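Local coordinates for protein FucU (Bifidobacterium longum subsp. infantis, PDB 3MVK), which probably interconverts the alpha and beta anomers of L-fucose and the pyranose and furanose forms of D-ribose, as a sugar mutarotase of the RbsD/FucU family, at residues V16-I28 / I55-Y68. Sequence-based numbering, arbitrary orientation.
With NA (sodium ion), chain B.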
# COMPACT_ATOMS: atom_id res chain seq x y z
N VAL G 16 0.41 7.34 20.23
CA VAL G 16 -0.33 6.17 20.74
C VAL G 16 -0.94 6.48 22.12
O VAL G 16 -2.12 6.22 22.33
CB VAL G 16 0.59 4.93 20.81
CG1 VAL G 16 -0.01 3.85 21.73
CG2 VAL G 16 0.83 4.38 19.42
N LEU G 17 -0.14 7.02 23.03
CA LEU G 17 -0.59 7.28 24.40
C LEU G 17 -1.75 8.28 24.41
O LEU G 17 -2.71 8.14 25.19
CB LEU G 17 0.56 7.78 25.28
CG LEU G 17 1.66 6.73 25.50
CD1 LEU G 17 2.89 7.37 26.14
CD2 LEU G 17 1.15 5.55 26.38
N CYS G 18 -1.67 9.26 23.51
CA CYS G 18 -2.71 10.28 23.42
C CYS G 18 -4.00 9.74 22.82
O CYS G 18 -5.11 10.09 23.27
CB CYS G 18 -2.21 11.48 22.64
SG CYS G 18 -0.99 12.40 23.57
N GLU G 19 -3.89 8.89 21.82
CA GLU G 19 -5.10 8.43 21.18
C GLU G 19 -5.78 7.23 21.86
O GLU G 19 -6.93 6.92 21.55
CB GLU G 19 -4.87 8.18 19.70
CG GLU G 19 -4.10 6.93 19.43
CD GLU G 19 -3.40 6.90 18.05
OE1 GLU G 19 -3.52 7.81 17.21
OE2 GLU G 19 -2.70 5.92 17.82
N MSE G 20 -5.08 6.58 22.79
CA MSE G 20 -5.76 5.60 23.65
C MSE G 20 -6.80 6.29 24.51
O MSE G 20 -6.61 7.45 24.94
CB MSE G 20 -4.73 4.87 24.52
CG MSE G 20 -3.90 3.94 23.69
SE MSE G 20 -2.42 3.10 24.68
CE MSE G 20 -3.43 1.92 25.93
N GLY G 21 -7.89 5.57 24.77
CA GLY G 21 -8.98 6.08 25.60
C GLY G 21 -9.27 5.12 26.75
O GLY G 21 -8.55 4.13 26.97
N HIS G 22 -10.34 5.42 27.47
CA HIS G 22 -10.71 4.66 28.66
C HIS G 22 -10.92 3.16 28.38
O HIS G 22 -11.76 2.76 27.58
CB HIS G 22 -11.96 5.32 29.25
CG HIS G 22 -12.32 4.81 30.60
ND1 HIS G 22 -13.59 4.95 31.13
CD2 HIS G 22 -11.58 4.17 31.55
CE1 HIS G 22 -13.61 4.42 32.34
NE2 HIS G 22 -12.41 3.95 32.62
N GLY G 23 -10.12 2.32 29.06
CA GLY G 23 -10.19 0.89 28.86
C GLY G 23 -9.18 0.29 27.90
O GLY G 23 -8.95 -0.93 27.92
N ASP G 24 -8.58 1.11 27.05
CA ASP G 24 -7.53 0.61 26.15
C ASP G 24 -6.35 0.10 26.96
O ASP G 24 -6.06 0.62 28.05
CB ASP G 24 -7.01 1.72 25.20
CG ASP G 24 -7.90 1.91 23.99
OD1 ASP G 24 -8.55 0.94 23.54
OD2 ASP G 24 -7.90 3.04 23.47
N GLN G 25 -5.68 -0.92 26.42
CA GLN G 25 -4.52 -1.53 27.08
C GLN G 25 -3.26 -1.44 26.23
O GLN G 25 -3.30 -1.48 25.00
CB GLN G 25 -4.79 -3.00 27.39
CG GLN G 25 -5.87 -3.17 28.44
CD GLN G 25 -6.19 -4.62 28.73
OE1 GLN G 25 -5.67 -5.52 28.09
NE2 GLN G 25 -7.09 -4.84 29.70
N LEU G 26 -2.12 -1.31 26.91
CA LEU G 26 -0.86 -1.49 26.24
C LEU G 26 -0.04 -2.51 27.03
O LEU G 26 -0.29 -2.75 28.22
CB LEU G 26 -0.10 -0.16 26.09
CG LEU G 26 0.34 0.58 27.36
CD1 LEU G 26 1.53 -0.10 28.05
CD2 LEU G 26 0.68 2.02 27.05
N VAL G 27 0.94 -3.10 26.37
CA VAL G 27 1.78 -4.09 27.02
C VAL G 27 3.22 -3.56 27.04
O VAL G 27 3.75 -3.18 25.99
CB VAL G 27 1.79 -5.41 26.24
CG1 VAL G 27 2.71 -6.44 26.92
CG2 VAL G 27 0.38 -6.00 26.11
N ILE G 28 3.83 -3.54 28.22
CA ILE G 28 5.29 -3.37 28.29
C ILE G 28 5.85 -4.78 28.24
O ILE G 28 5.66 -5.55 29.19
CB ILE G 28 5.73 -2.64 29.59
CG1 ILE G 28 5.02 -1.29 29.70
CG2 ILE G 28 7.27 -2.51 29.63
CD1 ILE G 28 5.26 -0.56 30.99
N ILE G 55 10.74 2.44 31.42
CA ILE G 55 9.58 2.61 30.55
C ILE G 55 8.31 2.87 31.36
O ILE G 55 7.55 3.79 31.05
CB ILE G 55 9.40 1.41 29.61
CG1 ILE G 55 10.56 1.36 28.63
CG2 ILE G 55 8.08 1.52 28.83
CD1 ILE G 55 10.62 0.11 27.82
N LEU G 56 8.07 2.07 32.39
CA LEU G 56 6.87 2.28 33.21
C LEU G 56 6.89 3.66 33.83
O LEU G 56 5.87 4.35 33.83
CB LEU G 56 6.78 1.23 34.31
CG LEU G 56 5.55 1.35 35.21
CD1 LEU G 56 4.20 1.21 34.44
CD2 LEU G 56 5.64 0.30 36.33
N LYS G 57 8.03 4.06 34.36
CA LYS G 57 8.13 5.36 35.02
C LYS G 57 7.76 6.49 34.04
O LYS G 57 7.03 7.42 34.41
CB LYS G 57 9.52 5.59 35.57
CG LYS G 57 9.68 6.88 36.36
CD LYS G 57 11.18 7.11 36.66
CE LYS G 57 11.40 8.46 37.30
NZ LYS G 57 10.81 8.51 38.67
N ALA G 58 8.25 6.40 32.81
CA ALA G 58 7.97 7.40 31.80
C ALA G 58 6.49 7.41 31.41
O ALA G 58 5.86 8.47 31.32
CB ALA G 58 8.87 7.17 30.58
N ILE G 59 5.92 6.23 31.20
CA ILE G 59 4.52 6.10 30.77
C ILE G 59 3.58 6.68 31.83
O ILE G 59 2.65 7.40 31.50
CB ILE G 59 4.15 4.64 30.45
CG1 ILE G 59 4.79 4.24 29.12
CG2 ILE G 59 2.61 4.46 30.39
CD1 ILE G 59 4.68 2.76 28.82
N LEU G 60 3.83 6.37 33.10
CA LEU G 60 2.94 6.80 34.16
C LEU G 60 2.89 8.32 34.33
O LEU G 60 1.89 8.85 34.84
CB LEU G 60 3.29 6.12 35.49
CG LEU G 60 3.08 4.60 35.54
CD1 LEU G 60 3.59 4.10 36.87
CD2 LEU G 60 1.62 4.20 35.32
N THR G 61 3.91 9.03 33.85
CA THR G 61 3.85 10.50 33.88
C THR G 61 2.76 11.06 32.94
O THR G 61 2.28 12.18 33.14
CB THR G 61 5.21 11.15 33.57
OG1 THR G 61 5.50 10.99 32.18
CG2 THR G 61 6.32 10.56 34.41
N VAL G 62 2.36 10.28 31.94
CA VAL G 62 1.36 10.76 30.98
C VAL G 62 0.10 9.90 30.84
O VAL G 62 -0.83 10.26 30.12
CB VAL G 62 1.99 11.00 29.58
CG1 VAL G 62 3.02 12.11 29.65
CG2 VAL G 62 2.59 9.72 29.01
N PHE G 63 0.05 8.79 31.57
CA PHE G 63 -0.94 7.74 31.33
C PHE G 63 -1.61 7.42 32.65
O PHE G 63 -0.99 6.81 33.54
CB PHE G 63 -0.22 6.51 30.77
CG PHE G 63 -1.10 5.35 30.38
CD1 PHE G 63 -1.44 5.15 29.03
CD2 PHE G 63 -1.48 4.39 31.31
CE1 PHE G 63 -2.21 4.03 28.63
CE2 PHE G 63 -2.25 3.28 30.93
CZ PHE G 63 -2.61 3.09 29.58
N PRO G 64 -2.88 7.83 32.80
CA PRO G 64 -3.61 7.51 34.02
C PRO G 64 -4.04 6.04 34.05
O PRO G 64 -4.52 5.49 33.04
CB PRO G 64 -4.85 8.43 33.95
CG PRO G 64 -5.08 8.60 32.49
CD PRO G 64 -3.72 8.53 31.81
N LEU G 65 -3.83 5.39 35.20
CA LEU G 65 -4.27 4.01 35.35
C LEU G 65 -5.74 3.98 35.71
O LEU G 65 -6.18 4.74 36.57
CB LEU G 65 -3.47 3.32 36.46
CG LEU G 65 -2.02 2.96 36.12
CD1 LEU G 65 -1.34 2.42 37.36
CD2 LEU G 65 -1.97 1.95 34.97
N ASP G 66 -6.45 3.04 35.09
CA ASP G 66 -7.90 2.90 35.24
C ASP G 66 -8.36 2.65 36.67
O ASP G 66 -7.92 1.67 37.30
CB ASP G 66 -8.42 1.80 34.32
CG ASP G 66 -9.91 1.92 34.02
OD1 ASP G 66 -10.59 2.84 34.55
OD2 ASP G 66 -10.40 1.06 33.25
N THR G 67 -9.25 3.51 37.16
CA THR G 67 -9.84 3.37 38.50
C THR G 67 -11.20 2.65 38.44
O THR G 67 -11.79 2.38 39.48
CB THR G 67 -10.04 4.74 39.20
OG1 THR G 67 -10.96 5.53 38.43
CG2 THR G 67 -8.71 5.49 39.36
N TYR G 68 -11.68 2.36 37.22
CA TYR G 68 -12.95 1.62 37.03
C TYR G 68 -12.79 0.11 37.12
O TYR G 68 -13.77 -0.64 37.05
CB TYR G 68 -13.60 2.00 35.69
CG TYR G 68 -14.21 3.37 35.69
CD1 TYR G 68 -15.59 3.53 35.55
CD2 TYR G 68 -13.42 4.50 35.85
CE1 TYR G 68 -16.17 4.82 35.55
CE2 TYR G 68 -13.98 5.80 35.85
CZ TYR G 68 -15.35 5.93 35.70
OH TYR G 68 -15.91 7.18 35.72
NA NA B . -10.02 6.31 35.88
O HOH W 1 -2.13 8.96 28.08
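H22 meets D66 and Y68 at the polar end of this contact. Its NE2 donates to D66 OD1 (2.9 Å), with the oxygen close to the imidazole plane but the nitrogen above the carboxylate plane. From the opposite carboxylate face Y68 N grips the same oxygen in an Asx turn, while Q140 holds OD2, so the acid is fixed on both oxygens. The H22 edge also points into the Y68 face as a T-shaped pair, planes 72° apart, with H22 CE1 over the centre of the Y68 ring, 3.5 Å above its plane. H22 ND1 is hydrogen-bonded to a glycerol, probably from the crystallisation liquor, and R112 of a second subunit packs against H22, consistent with a sugar pocket at the subunit interface; Y68 OH reaches D82 of that subunit.

The apolar end centres on F63, whose CG lies anti to the backbone N (chi1 -176°), extending the ring between helix 11-19 and strand 25-29. L17 CD2 touches F63 CD1 at 3.7 Å, L26 CD2 nears F63 CE1, and CE of M20, a selenomethionine, abuts F63 CE1 at the ring edge (3.6 Å), its SE beside the same edge in a Met-aromatic contact. A water bridges L17 O and V62 O. Farther along, the CD1 atoms of I28 and I59 meet tip to tip at 4.0 Å.

Residues 55-60 thus run roughly antiparallel to strand residues 25-28 (154°), with I59 also on strand 124-128 and L56 between strand 137-140 and helix 88-97.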